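Long-range contact in resiniferatoxin-binding, phosphotriesterase-related protein (Rhodobacter sphaeroides 2.4.1, PDB 3K2G), which binds two zinc ions in a TIM-barrel active site and probably hydrolyses phosphoric ester bonds: residues D297-M309 / G318-L330. Residues are numbered along the deposited sequence; the frame is centred on the assembly and turned at random.
Sequences DRILLSHDVFVKM and GYAFVTKHFLPRL. With ZN (zinc ion), chain I; DTV ((2S,3S)-1,4-dimercaptobutane-2,3-diol), chain K.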
loop_
_atom_site.group_PDB
_atom_site.type_symbol
_atom_site.label_atom_id
_atom_site.label_comp_id
_atom_site.label_asym_id
_atom_site.label_seq_id
_atom_site.Cartn_x
_atom_site.Cartn_y
_atom_site.Cartn_z
ATOM N N ASP B 297 20.362 12.028 -8.078
ATOM C CA ASP B 297 21.607 12.725 -7.785
ATOM C C ASP B 297 21.790 13.101 -6.326
ATOM O O ASP B 297 22.780 13.737 -5.973
ATOM C CB ASP B 297 21.762 13.985 -8.653
ATOM C CG ASP B 297 20.677 15.014 -8.407
ATOM O OD1 ASP B 297 20.217 15.170 -7.251
ATOM O OD2 ASP B 297 20.295 15.693 -9.384
ATOM N N ARG B 298 20.843 12.708 -5.480
ATOM C CA ARG B 298 20.926 13.018 -4.059
ATOM C C ARG B 298 21.173 11.753 -3.226
ATOM O O ARG B 298 21.286 11.817 -1.998
ATOM C CB ARG B 298 19.626 13.681 -3.601
ATOM C CG ARG B 298 19.807 15.038 -2.925
ATOM C CD ARG B 298 19.889 16.190 -3.913
ATOM N NE ARG B 298 21.101 16.173 -4.723
ATOM C CZ ARG B 298 22.205 16.863 -4.447
ATOM N NH1 ARG B 298 23.249 16.773 -5.254
ATOM N NH2 ARG B 298 22.263 17.647 -3.373
ATOM N N ILE B 299 21.272 10.610 -3.899
ATOM C CA ILE B 299 21.462 9.335 -3.213
ATOM C C ILE B 299 22.913 8.903 -3.015
ATOM O O ILE B 299 23.692 8.854 -3.970
ATOM C CB ILE B 299 20.710 8.209 -3.954
ATOM C CG1 ILE B 299 19.228 8.587 -4.082
ATOM C CG2 ILE B 299 20.867 6.892 -3.196
ATOM C CD1 ILE B 299 18.396 7.592 -4.857
ATOM N N LEU B 300 23.258 8.580 -1.767
ATOM C CA LEU B 300 24.602 8.131 -1.403
ATOM C C LEU B 300 24.518 6.747 -0.751
ATOM O O LEU B 300 23.546 6.444 -0.059
ATOM C CB LEU B 300 25.255 9.113 -0.425
ATOM C CG LEU B 300 25.464 10.543 -0.937
ATOM C CD1 LEU B 300 26.084 11.395 0.155
ATOM C CD2 LEU B 300 26.363 10.519 -2.170
ATOM N N LEU B 301 25.550 5.932 -0.963
ATOM C CA LEU B 301 25.601 4.560 -0.442
ATOM C C LEU B 301 26.896 4.240 0.302
ATOM O O LEU B 301 27.970 4.624 -0.137
ATOM C CB LEU B 301 25.488 3.570 -1.597
ATOM C CG LEU B 301 24.365 3.696 -2.626
ATOM C CD1 LEU B 301 24.631 2.721 -3.777
ATOM C CD2 LEU B 301 23.030 3.414 -1.981
ATOM N N SER B 302 26.796 3.513 1.411
ATOM C CA SER B 302 27.987 3.117 2.167
ATOM C C SER B 302 27.593 2.033 3.182
ATOM O O SER B 302 26.419 1.659 3.242
ATOM C CB SER B 302 28.603 4.334 2.866
ATOM O OG SER B 302 30.004 4.402 2.630
ATOM N N HIS B 303 28.554 1.521 3.959
ATOM C CA HIS B 303 28.253 0.474 4.951
ATOM C C HIS B 303 28.223 0.952 6.402
ATOM O O HIS B 303 27.610 0.312 7.263
ATOM C CB HIS B 303 29.283 -0.670 4.935
ATOM C CG HIS B 303 29.748 -1.092 3.577
ATOM N ND1 HIS B 303 30.641 -0.351 2.832
ATOM C CD2 HIS B 303 29.522 -2.226 2.873
ATOM C CE1 HIS B 303 30.949 -1.012 1.731
ATOM N NE2 HIS B 303 30.284 -2.155 1.731
ATOM N N ASP B 304 28.902 2.056 6.681
ATOM C CA ASP B 304 29.007 2.557 8.046
ATOM C C ASP B 304 29.641 1.481 8.937
ATOM O O ASP B 304 29.158 1.187 10.034
ATOM C CB ASP B 304 27.651 2.967 8.629
ATOM C CG ASP B 304 27.796 3.682 9.967
ATOM O OD1 ASP B 304 28.882 4.250 10.206
ATOM O OD2 ASP B 304 26.840 3.697 10.772
ATOM N N VAL B 305 30.709 0.873 8.440
ATOM C CA VAL B 305 31.436 -0.120 9.224
ATOM C C VAL B 305 31.853 0.624 10.490
ATOM O O VAL B 305 32.526 1.654 10.407
ATOM C CB VAL B 305 32.702 -0.590 8.489
ATOM C CG1 VAL B 305 33.595 -1.371 9.441
ATOM C CG2 VAL B 305 32.318 -1.446 7.289
ATOM N N PHE B 306 31.446 0.127 11.656
ATOM C CA PHE B 306 31.793 0.799 12.900
ATOM C C PHE B 306 32.062 -0.136 14.074
ATOM O O PHE B 306 32.262 0.324 15.191
ATOM C CB PHE B 306 30.708 1.828 13.269
ATOM C CG PHE B 306 29.479 1.233 13.888
ATOM C CD1 PHE B 306 29.234 1.377 15.253
ATOM C CD2 PHE B 306 28.557 0.545 13.111
ATOM C CE1 PHE B 306 28.089 0.840 15.834
ATOM C CE2 PHE B 306 27.408 -0.000 13.681
ATOM C CZ PHE B 306 27.174 0.149 15.046
ATOM N N VAL B 307 32.054 -1.442 13.815
ATOM C CA VAL B 307 32.342 -2.453 14.837
ATOM C C VAL B 307 33.072 -3.610 14.164
ATOM O O VAL B 307 32.905 -3.842 12.968
ATOM C CB VAL B 307 31.060 -3.001 15.517
ATOM C CG1 VAL B 307 30.396 -1.904 16.357
ATOM C CG2 VAL B 307 30.094 -3.529 14.471
ATOM N N LYS B 308 33.884 -4.332 14.931
ATOM C CA LYS B 308 34.655 -5.449 14.398
ATOM C C LYS B 308 33.854 -6.480 13.606
ATOM O O LYS B 308 34.312 -6.950 12.561
ATOM C CB LYS B 308 35.395 -6.186 15.523
ATOM C CG LYS B 308 36.516 -5.400 16.188
ATOM C CD LYS B 308 37.450 -6.341 16.945
ATOM C CE LYS B 308 38.593 -5.589 17.638
ATOM N NZ LYS B 308 38.099 -4.759 18.772
HETATM N N MSE B 309 32.663 -6.829 14.090
HETATM C CA MSE B 309 31.875 -7.854 13.413
HETATM C C MSE B 309 31.416 -7.487 12.011
HETATM O O MSE B 309 30.870 -8.323 11.301
HETATM C CB MSE B 309 30.673 -8.293 14.270
HETATM C CG MSE B 309 29.539 -7.310 14.394
HETATM SE SE MSE B 309 28.153 -8.061 15.567
HETATM C CE MSE B 309 27.260 -9.280 14.288
ATOM N N GLY B 318 32.600 -6.308 5.367
ATOM C CA GLY B 318 33.775 -5.535 4.990
ATOM C C GLY B 318 33.451 -4.241 4.264
ATOM O O GLY B 318 32.328 -3.740 4.348
ATOM N N TYR B 319 34.437 -3.707 3.540
ATOM C CA TYR B 319 34.293 -2.448 2.802
ATOM C C TYR B 319 34.052 -2.620 1.305
ATOM O O TYR B 319 33.886 -1.628 0.600
ATOM C CB TYR B 319 35.548 -1.576 2.968
ATOM C CG TYR B 319 35.892 -1.199 4.387
ATOM C CD1 TYR B 319 35.106 -0.301 5.106
ATOM C CD2 TYR B 319 36.998 -1.767 5.026
ATOM C CE1 TYR B 319 35.410 0.024 6.433
ATOM C CE2 TYR B 319 37.306 -1.454 6.350
ATOM C CZ TYR B 319 36.510 -0.561 7.045
ATOM O OH TYR B 319 36.814 -0.260 8.352
ATOM N N ALA B 320 34.042 -3.855 0.811
ATOM C CA ALA B 320 33.829 -4.077 -0.621
ATOM C C ALA B 320 32.453 -4.653 -0.944
ATOM O O ALA B 320 32.171 -5.004 -2.089
ATOM C CB ALA B 320 34.915 -4.998 -1.172
ATOM N N PHE B 321 31.597 -4.731 0.067
ATOM C CA PHE B 321 30.261 -5.291 -0.089
ATOM C C PHE B 321 29.343 -4.458 -0.990
ATOM O O PHE B 321 28.694 -4.988 -1.887
ATOM C CB PHE B 321 29.625 -5.471 1.293
ATOM C CG PHE B 321 28.310 -6.188 1.264
ATOM C CD1 PHE B 321 28.261 -7.573 1.125
ATOM C CD2 PHE B 321 27.117 -5.479 1.364
ATOM C CE1 PHE B 321 27.041 -8.242 1.086
ATOM C CE2 PHE B 321 25.893 -6.136 1.323
ATOM C CZ PHE B 321 25.856 -7.523 1.186
ATOM N N VAL B 322 29.278 -3.154 -0.750
ATOM C CA VAL B 322 28.424 -2.301 -1.566
ATOM C C VAL B 322 28.756 -2.473 -3.044
ATOM O O VAL B 322 27.868 -2.699 -3.868
ATOM C CB VAL B 322 28.578 -0.818 -1.167
ATOM C CG1 VAL B 322 27.977 0.089 -2.240
ATOM C CG2 VAL B 322 27.872 -0.576 0.158
ATOM N N THR B 323 30.045 -2.394 -3.359
ATOM C CA THR B 323 30.526 -2.518 -4.733
ATOM C C THR B 323 30.343 -3.889 -5.364
ATOM O O THR B 323 29.911 -4.002 -6.510
ATOM C CB THR B 323 32.029 -2.189 -4.830
ATOM O OG1 THR B 323 32.270 -0.878 -4.311
ATOM C CG2 THR B 323 32.486 -2.241 -6.277
ATOM N N LYS B 324 30.682 -4.931 -4.614
ATOM C CA LYS B 324 30.606 -6.290 -5.129
ATOM C C LYS B 324 29.228 -6.938 -5.078
ATOM O O LYS B 324 28.871 -7.728 -5.954
ATOM C CB LYS B 324 31.605 -7.169 -4.372
ATOM C CG LYS B 324 31.902 -8.505 -5.041
ATOM C CD LYS B 324 32.590 -9.475 -4.083
ATOM C CE LYS B 324 33.844 -8.886 -3.462
ATOM N NZ LYS B 324 34.466 -9.870 -2.534
ATOM N N HIS B 325 28.435 -6.594 -4.073
ATOM C CA HIS B 325 27.140 -7.231 -3.938
ATOM C C HIS B 325 25.903 -6.347 -4.042
ATOM O O HIS B 325 24.916 -6.752 -4.650
ATOM C CB HIS B 325 27.132 -8.030 -2.634
ATOM C CG HIS B 325 28.186 -9.096 -2.584
ATOM N ND1 HIS B 325 28.097 -10.267 -3.304
ATOM C CD2 HIS B 325 29.368 -9.153 -1.925
ATOM C CE1 HIS B 325 29.173 -11.001 -3.090
ATOM N NE2 HIS B 325 29.961 -10.347 -2.257
ATOM N N PHE B 326 25.942 -5.146 -3.480
ATOM C CA PHE B 326 24.764 -4.297 -3.559
ATOM C C PHE B 326 24.519 -3.719 -4.955
ATOM O O PHE B 326 23.377 -3.695 -5.414
ATOM C CB PHE B 326 24.821 -3.167 -2.521
ATOM C CG PHE B 326 23.511 -2.433 -2.359
ATOM C CD1 PHE B 326 22.359 -3.109 -1.958
ATOM C CD2 PHE B 326 23.424 -1.068 -2.621
ATOM C CE1 PHE B 326 21.138 -2.429 -1.825
ATOM C CE2 PHE B 326 22.218 -0.385 -2.492
ATOM C CZ PHE B 326 21.072 -1.063 -2.094
ATOM N N LEU B 327 25.565 -3.267 -5.640
ATOM C CA LEU B 327 25.371 -2.709 -6.978
ATOM C C LEU B 327 24.630 -3.736 -7.845
ATOM O O LEU B 327 23.642 -3.404 -8.501
ATOM C CB LEU B 327 26.716 -2.293 -7.596
ATOM C CG LEU B 327 27.482 -1.221 -6.793
ATOM C CD1 LEU B 327 28.693 -0.739 -7.586
ATOM C CD2 LEU B 327 26.574 -0.038 -6.468
ATOM N N PRO B 328 25.084 -5.003 -7.845
ATOM C CA PRO B 328 24.397 -6.023 -8.647
ATOM C C PRO B 328 22.918 -6.163 -8.232
ATOM O O PRO B 328 22.054 -6.429 -9.069
ATOM C CB PRO B 328 25.207 -7.284 -8.360
ATOM C CG PRO B 328 26.597 -6.742 -8.154
ATOM C CD PRO B 328 26.346 -5.528 -7.293
ATOM N N ARG B 329 22.631 -5.982 -6.944
ATOM C CA ARG B 329 21.259 -6.069 -6.437
ATOM C C ARG B 329 20.437 -4.907 -7.012
ATOM O O ARG B 329 19.292 -5.090 -7.418
ATOM C CB ARG B 329 21.249 -6.003 -4.904
ATOM C CG ARG B 329 19.871 -6.146 -4.256
ATOM C CD ARG B 329 19.948 -5.952 -2.741
ATOM N NE ARG B 329 20.718 -7.008 -2.081
ATOM C CZ ARG B 329 20.261 -8.235 -1.835
ATOM N NH1 ARG B 329 19.026 -8.577 -2.186
ATOM N NH2 ARG B 329 21.041 -9.129 -1.237
ATOM N N LEU B 330 21.033 -3.715 -7.040
ATOM C CA LEU B 330 20.365 -2.539 -7.583
ATOM C C LEU B 330 20.083 -2.763 -9.063
ATOM O O LEU B 330 19.106 -2.253 -9.600
ATOM C CB LEU B 330 21.239 -1.291 -7.425
ATOM C CG LEU B 330 21.345 -0.665 -6.036
ATOM C CD1 LEU B 330 22.270 0.548 -6.098
ATOM C CD2 LEU B 330 19.965 -0.263 -5.553
HETATM ZN ZN ZN I . 29.078 6.324 11.225
HETATM S S1 DTV K . 23.924 5.320 17.854
HETATM C C1 DTV K . 25.673 5.766 17.406
HETATM C C2 DTV K . 26.688 4.673 17.745
HETATM O O2 DTV K . 26.341 3.509 17.011
HETATM C C3 DTV K . 28.110 5.117 17.360
HETATM O O3 DTV K . 28.174 5.337 15.971
HETATM C C4 DTV K . 29.165 4.070 17.718
HETATM S S4 DTV K . 30.724 4.820 18.257
HETATM O O HOH W 1 27.509 6.141 12.389
#
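His303 pushes its imidazole into the first turn of helix 321-332, where NE2 accepts a hydrogen bond from Val322 N (2.9 Å, N-H...N angle 160°). The donor stands 32° out of the ring plane. The methyl CG2 of Val322 lies over one ring face, 3.5 Å from the centroid, in a CH-pi contact, while the carbonyl oxygen of Gly318 sits above the opposite face; between them they hold the ring. A chi1 of -40°, with CG beside the backbone N, turns the imidazole toward the helix start, and its NE2 takes up an amide that the first turn leaves without a helical acceptor.

Before it in the chain, Leu301 at the end of strand 299-301 sends CD2 to within 3.9 Å of Phe326 CE2, the two side chains crossing at about a right angle. Its other branch, CD1, meets Leu330 CD1 tip to tip at 4.0 Å. Ile287 of helix 280-292 also packs on this leucine. Beyond His303, the Val305 and Tyr319 side chains cross at about a right angle, Val305 CB 3.5 Å from Tyr319 CE1; the tyrosine's hydroxyl has its main polar partner in His36, a zinc ligand.

Between His303 and Val305, Asp304 turns away and binds zinc through OD1 (2.3 Å), alongside His34, His36 and Glu177. This is the beta-alpha arrangement of a TIM barrel, with a metal-binding aspartate just past the C-terminal end of a strand, as in phosphotriesterases.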